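Local coordinates for protein Tube (Drosophila melanogaster, PDB 1D2Z), which acts in the Toll receptor pathway that sets embryonic dorsoventral polarity, recruiting the kinase Pelle to the plasma membrane by pairing of their death domains, at residues Leu22-Met36 / Gln85-Thr97. Residues are numbered along the deposited sequence; the frame is centred on the assembly and turned at random.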
loop_
_atom_site.group_PDB
_atom_site.type_symbol
_atom_site.label_atom_id
_atom_site.label_comp_id
_atom_site.label_asym_id
_atom_site.label_seq_id
_atom_site.Cartn_x
_atom_site.Cartn_y
_atom_site.Cartn_z
ATOM N N LEU B 22 9.599 6.701 -1.798
ATOM C CA LEU B 22 8.946 5.423 -2.078
ATOM C C LEU B 22 9.196 4.467 -0.906
ATOM O O LEU B 22 8.286 3.765 -0.460
ATOM C CB LEU B 22 9.507 4.806 -3.366
ATOM C CG LEU B 22 9.123 3.350 -3.666
ATOM C CD1 LEU B 22 7.617 3.217 -3.896
ATOM C CD2 LEU B 22 9.881 2.874 -4.880
ATOM N N ALA B 23 10.435 4.451 -0.419
ATOM C CA ALA B 23 10.831 3.584 0.694
ATOM C C ALA B 23 9.978 3.794 1.942
ATOM O O ALA B 23 9.520 2.823 2.552
ATOM C CB ALA B 23 12.312 3.784 1.027
ATOM N N LYS B 24 9.753 5.052 2.316
ATOM C CA LYS B 24 8.948 5.354 3.499
ATOM C C LYS B 24 7.524 4.818 3.370
ATOM O O LYS B 24 6.905 4.411 4.358
ATOM C CB LYS B 24 8.937 6.857 3.792
ATOM C CG LYS B 24 10.302 7.404 4.215
ATOM C CD LYS B 24 10.990 6.480 5.238
ATOM C CE LYS B 24 10.229 6.390 6.559
ATOM N NZ LYS B 24 10.734 5.251 7.390
ATOM N N ILE B 25 7.020 4.798 2.144
ATOM C CA ILE B 25 5.685 4.277 1.880
ATOM C C ILE B 25 5.706 2.762 2.107
ATOM O O ILE B 25 4.856 2.218 2.816
ATOM C CB ILE B 25 5.251 4.607 0.436
ATOM C CG1 ILE B 25 5.178 6.130 0.265
ATOM C CG2 ILE B 25 3.903 3.951 0.114
ATOM C CD1 ILE B 25 4.802 6.580 -1.115
ATOM N N LEU B 26 6.717 2.098 1.554
ATOM C CA LEU B 26 6.859 0.651 1.693
ATOM C C LEU B 26 7.221 0.210 3.109
ATOM O O LEU B 26 7.038 -0.958 3.456
ATOM C CB LEU B 26 7.890 0.112 0.694
ATOM C CG LEU B 26 7.480 0.121 -0.781
ATOM C CD1 LEU B 26 8.682 -0.185 -1.669
ATOM C CD2 LEU B 26 6.360 -0.888 -1.012
ATOM N N ASP B 27 7.764 1.127 3.913
ATOM C CA ASP B 27 8.120 0.804 5.294
ATOM C C ASP B 27 6.866 0.565 6.126
ATOM O O ASP B 27 6.884 -0.226 7.066
ATOM C CB ASP B 27 8.954 1.916 5.938
ATOM C CG ASP B 27 10.411 1.877 5.518
ATOM O OD1 ASP B 27 10.922 0.777 5.219
ATOM O OD2 ASP B 27 11.048 2.949 5.498
ATOM N N GLU B 28 5.781 1.255 5.781
ATOM C CA GLU B 28 4.521 1.096 6.502
ATOM C C GLU B 28 3.987 -0.324 6.362
ATOM O O GLU B 28 3.963 -0.886 5.265
ATOM C CB GLU B 28 3.475 2.091 5.997
ATOM C CG GLU B 28 3.790 3.542 6.325
ATOM C CD GLU B 28 2.632 4.484 6.033
ATOM O OE1 GLU B 28 1.455 4.084 6.214
ATOM O OE2 GLU B 28 2.905 5.637 5.636
ATOM N N ASN B 29 3.603 -0.910 7.494
ATOM C CA ASN B 29 3.058 -2.265 7.545
ATOM C C ASN B 29 4.041 -3.286 6.956
ATOM O O ASN B 29 3.645 -4.359 6.496
ATOM C CB ASN B 29 1.692 -2.316 6.836
ATOM C CG ASN B 29 0.685 -1.315 7.419
ATOM O OD1 ASN B 29 0.420 -1.317 8.625
ATOM N ND2 ASN B 29 0.123 -0.456 6.561
ATOM N N SER B 30 5.325 -2.928 6.972
ATOM C CA SER B 30 6.397 -3.780 6.459
ATOM C C SER B 30 6.101 -4.306 5.049
ATOM O O SER B 30 6.445 -5.440 4.721
ATOM C CB SER B 30 6.622 -4.955 7.424
ATOM O OG SER B 30 6.806 -4.494 8.756
ATOM N N CYS B 31 5.485 -3.473 4.215
ATOM C CA CYS B 31 5.137 -3.877 2.854
ATOM C C CYS B 31 6.312 -4.231 1.951
ATOM O O CYS B 31 6.133 -4.924 0.951
ATOM C CB CYS B 31 4.256 -2.822 2.183
ATOM S SG CYS B 31 2.559 -2.815 2.796
ATOM N N TRP B 32 7.512 -3.775 2.310
ATOM C CA TRP B 32 8.698 -4.085 1.513
ATOM C C TRP B 32 8.888 -5.599 1.441
ATOM O O TRP B 32 9.364 -6.125 0.433
ATOM C CB TRP B 32 9.949 -3.415 2.095
ATOM C CG TRP B 32 10.283 -3.831 3.494
ATOM C CD1 TRP B 32 9.833 -3.261 4.645
ATOM C CD2 TRP B 32 11.155 -4.899 3.888
ATOM N NE1 TRP B 32 10.369 -3.902 5.732
ATOM C CE2 TRP B 32 11.186 -4.910 5.298
ATOM C CE3 TRP B 32 11.913 -5.845 3.187
ATOM C CZ2 TRP B 32 11.949 -5.830 6.029
ATOM C CZ3 TRP B 32 12.675 -6.763 3.913
ATOM C CH2 TRP B 32 12.685 -6.746 5.320
ATOM N N ARG B 33 8.494 -6.295 2.510
ATOM C CA ARG B 33 8.607 -7.752 2.553
ATOM C C ARG B 33 7.725 -8.396 1.490
ATOM O O ARG B 33 8.136 -9.345 0.822
ATOM C CB ARG B 33 8.230 -8.301 3.935
ATOM C CG ARG B 33 9.137 -7.848 5.056
ATOM C CD ARG B 33 8.957 -8.704 6.302
ATOM N NE ARG B 33 9.681 -8.138 7.435
ATOM C CZ ARG B 33 9.105 -7.741 8.567
ATOM N NH1 ARG B 33 7.793 -7.861 8.730
ATOM N NH2 ARG B 33 9.836 -7.165 9.515
ATOM N N LYS B 34 6.516 -7.865 1.324
ATOM C CA LYS B 34 5.580 -8.396 0.341
ATOM C C LYS B 34 6.115 -8.229 -1.078
ATOM O O LYS B 34 6.005 -9.138 -1.902
ATOM C CB LYS B 34 4.221 -7.715 0.481
ATOM C CG LYS B 34 3.608 -7.849 1.866
ATOM C CD LYS B 34 2.254 -7.165 1.929
ATOM C CE LYS B 34 1.695 -7.195 3.332
ATOM N NZ LYS B 34 0.302 -6.683 3.376
ATOM N N LEU B 35 6.684 -7.062 -1.368
ATOM C CA LEU B 35 7.249 -6.802 -2.690
ATOM C C LEU B 35 8.466 -7.698 -2.934
ATOM O O LEU B 35 8.547 -8.382 -3.953
ATOM C CB LEU B 35 7.660 -5.328 -2.822
ATOM C CG LEU B 35 8.526 -4.924 -4.027
ATOM C CD1 LEU B 35 7.797 -5.180 -5.339
ATOM C CD2 LEU B 35 8.908 -3.457 -3.911
ATOM N N MET B 36 9.386 -7.712 -1.973
ATOM C CA MET B 36 10.615 -8.493 -2.093
ATOM C C MET B 36 10.368 -9.971 -2.332
ATOM O O MET B 36 11.060 -10.598 -3.137
ATOM C CB MET B 36 11.495 -8.309 -0.858
ATOM C CG MET B 36 12.881 -8.932 -0.980
ATOM S SD MET B 36 13.975 -8.438 0.355
ATOM C CE MET B 36 15.482 -9.318 -0.108
ATOM N N GLN B 85 15.435 3.469 11.077
ATOM C CA GLN B 85 16.146 3.009 9.882
ATOM C C GLN B 85 15.182 2.352 8.895
ATOM O O GLN B 85 14.478 1.406 9.242
ATOM C CB GLN B 85 17.251 2.018 10.255
ATOM C CG GLN B 85 18.277 1.777 9.146
ATOM C CD GLN B 85 19.192 2.973 8.911
ATOM O OE1 GLN B 85 19.570 3.266 7.774
ATOM N NE2 GLN B 85 19.562 3.660 9.986
ATOM N N SER B 86 15.179 2.849 7.660
ATOM C CA SER B 86 14.303 2.332 6.614
ATOM C C SER B 86 14.728 0.987 6.020
ATOM O O SER B 86 15.716 0.901 5.294
ATOM C CB SER B 86 14.162 3.363 5.490
ATOM O OG SER B 86 13.466 2.814 4.378
ATOM N N LYS B 87 13.956 -0.056 6.309
ATOM C CA LYS B 87 14.249 -1.387 5.779
ATOM C C LYS B 87 13.976 -1.467 4.272
ATOM O O LYS B 87 14.653 -2.208 3.556
ATOM C CB LYS B 87 13.449 -2.450 6.534
ATOM C CG LYS B 87 13.843 -2.577 8.009
ATOM C CD LYS B 87 13.037 -3.652 8.734
ATOM C CE LYS B 87 13.540 -3.840 10.162
ATOM N NZ LYS B 87 12.797 -4.898 10.907
ATOM N N SER B 88 12.994 -0.694 3.799
ATOM C CA SER B 88 12.643 -0.654 2.376
ATOM C C SER B 88 13.804 -0.074 1.581
ATOM O O SER B 88 14.082 -0.511 0.468
ATOM C CB SER B 88 11.397 0.208 2.135
ATOM O OG SER B 88 10.239 -0.346 2.742
ATOM N N GLN B 89 14.457 0.935 2.151
ATOM C CA GLN B 89 15.601 1.582 1.513
ATOM C C GLN B 89 16.710 0.549 1.315
ATOM O O GLN B 89 17.288 0.440 0.230
ATOM C CB GLN B 89 16.093 2.735 2.387
ATOM C CG GLN B 89 17.267 3.522 1.831
ATOM C CD GLN B 89 17.527 4.788 2.625
ATOM O OE1 GLN B 89 17.447 5.894 2.091
ATOM N NE2 GLN B 89 17.824 4.632 3.910
ATOM N N MET B 90 16.976 -0.239 2.355
ATOM C CA MET B 90 18.000 -1.276 2.273
ATOM C C MET B 90 17.600 -2.338 1.259
ATOM O O MET B 90 18.442 -2.840 0.516
ATOM C CB MET B 90 18.244 -1.914 3.639
ATOM C CG MET B 90 18.952 -0.997 4.623
ATOM S SD MET B 90 19.183 -1.756 6.240
ATOM C CE MET B 90 19.743 -3.350 5.764
ATOM N N MET B 91 16.308 -2.661 1.218
ATOM C CA MET B 91 15.800 -3.657 0.279
ATOM C C MET B 91 16.032 -3.201 -1.163
ATOM O O MET B 91 16.512 -3.969 -1.991
ATOM C CB MET B 91 14.306 -3.905 0.522
ATOM C CG MET B 91 13.660 -4.909 -0.425
ATOM S SD MET B 91 13.115 -4.190 -1.992
ATOM C CE MET B 91 11.645 -3.367 -1.468
ATOM N N ILE B 92 15.699 -1.947 -1.444
ATOM C CA ILE B 92 15.870 -1.400 -2.784
ATOM C C ILE B 92 17.350 -1.253 -3.152
ATOM O O ILE B 92 17.727 -1.563 -4.275
ATOM C CB ILE B 92 15.085 -0.067 -2.944
ATOM C CG1 ILE B 92 13.584 -0.349 -2.782
ATOM C CG2 ILE B 92 15.352 0.561 -4.313
ATOM C CD1 ILE B 92 12.717 0.874 -2.675
ATOM N N ASP B 93 18.190 -0.845 -2.194
ATOM C CA ASP B 93 19.630 -0.701 -2.447
ATOM C C ASP B 93 20.212 -2.026 -2.937
ATOM O O ASP B 93 21.061 -2.058 -3.827
ATOM C CB ASP B 93 20.383 -0.267 -1.182
ATOM C CG ASP B 93 20.140 1.181 -0.813
ATOM O OD1 ASP B 93 19.795 1.995 -1.695
ATOM O OD2 ASP B 93 20.308 1.513 0.376
ATOM N N GLU B 94 19.744 -3.118 -2.342
ATOM C CA GLU B 94 20.191 -4.451 -2.713
ATOM C C GLU B 94 19.616 -4.863 -4.072
ATOM O O GLU B 94 20.334 -5.373 -4.929
ATOM C CB GLU B 94 19.760 -5.456 -1.637
ATOM C CG GLU B 94 20.136 -6.909 -1.916
ATOM C CD GLU B 94 21.634 -7.167 -1.836
ATOM O OE1 GLU B 94 22.294 -6.635 -0.913
ATOM O OE2 GLU B 94 22.148 -7.916 -2.693
ATOM N N TRP B 95 18.324 -4.611 -4.270
ATOM C CA TRP B 95 17.641 -4.981 -5.510
ATOM C C TRP B 95 18.085 -4.189 -6.744
ATOM O O TRP B 95 18.341 -4.776 -7.792
ATOM C CB TRP B 95 16.121 -4.865 -5.325
ATOM C CG TRP B 95 15.301 -5.420 -6.467
ATOM C CD1 TRP B 95 15.644 -6.444 -7.306
ATOM C CD2 TRP B 95 14.014 -4.957 -6.903
ATOM N NE1 TRP B 95 14.653 -6.640 -8.245
ATOM C CE2 TRP B 95 13.643 -5.742 -8.020
ATOM C CE3 TRP B 95 13.138 -3.953 -6.462
ATOM C CZ2 TRP B 95 12.434 -5.551 -8.706
ATOM C CZ3 TRP B 95 11.938 -3.761 -7.141
ATOM C CH2 TRP B 95 11.597 -4.559 -8.254
ATOM N N LYS B 96 18.197 -2.869 -6.606
ATOM C CA LYS B 96 18.580 -1.984 -7.712
ATOM C C LYS B 96 19.908 -2.311 -8.398
ATOM O O LYS B 96 20.076 -2.043 -9.589
ATOM C CB LYS B 96 18.604 -0.527 -7.239
ATOM C CG LYS B 96 19.795 -0.191 -6.349
ATOM C CD LYS B 96 19.719 1.202 -5.778
ATOM C CE LYS B 96 20.983 1.514 -4.991
ATOM N NZ LYS B 96 20.860 2.794 -4.258
ATOM N N THR B 97 20.849 -2.873 -7.645
ATOM C CA THR B 97 22.164 -3.218 -8.186
ATOM C C THR B 97 22.258 -4.693 -8.550
ATOM O O THR B 97 23.277 -5.142 -9.075
ATOM C CB THR B 97 23.296 -2.916 -7.167
ATOM O OG1 THR B 97 23.164 -3.780 -6.032
ATOM C CG2 THR B 97 23.236 -1.468 -6.703
HETATM O O HOH W 1 11.768 0.166 8.079
#
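Met91 enters a hole formed by Leu26, Trp32, Leu35 and Met36. Its chain, bent at chi2 and chi3, brings CE to 3.7 Å from Leu35 CD2, while its CG passes Met36 SD at 3.6 Å. The Trp32 indole is sandwiched: Lys87 CB sits 3.3 Å above one face, toward the rim, and Arg33 CG lies over the centre of the opposite face. The amino end of Lys87 continues to Asp75 on helix 68-80, a carboxylate it shares with Arg33. Ser88 is the second knob, set among Ala23, Leu26, Asp27 and Trp32. Asp27 OD1 accepts from Ser88 N through its syn lone pair (2.9 Å, 158°) and from Ser88 OG above the carboxylate plane; OD2 takes Ser86 OG, also syn, at 2.7 Å, and a salt bridge from Lys24. Ser86 OG in turn N-caps the helix by accepting from Gln89 N. Replacing Asp27 by alanine removes the carboxylate, which would probably leave the Ser86 and Ser88 hydroxyls, Ser88 N and the Lys24 ammonium without their common acceptor. Segment 22-27 crosses helix 87-96 at 120°, axes 8.0 Å apart at closest, while segment 31-36 runs nearly along it (23°); the two knobs lock both to it, knobs-into-holes, in the death domain's six-helix bundle.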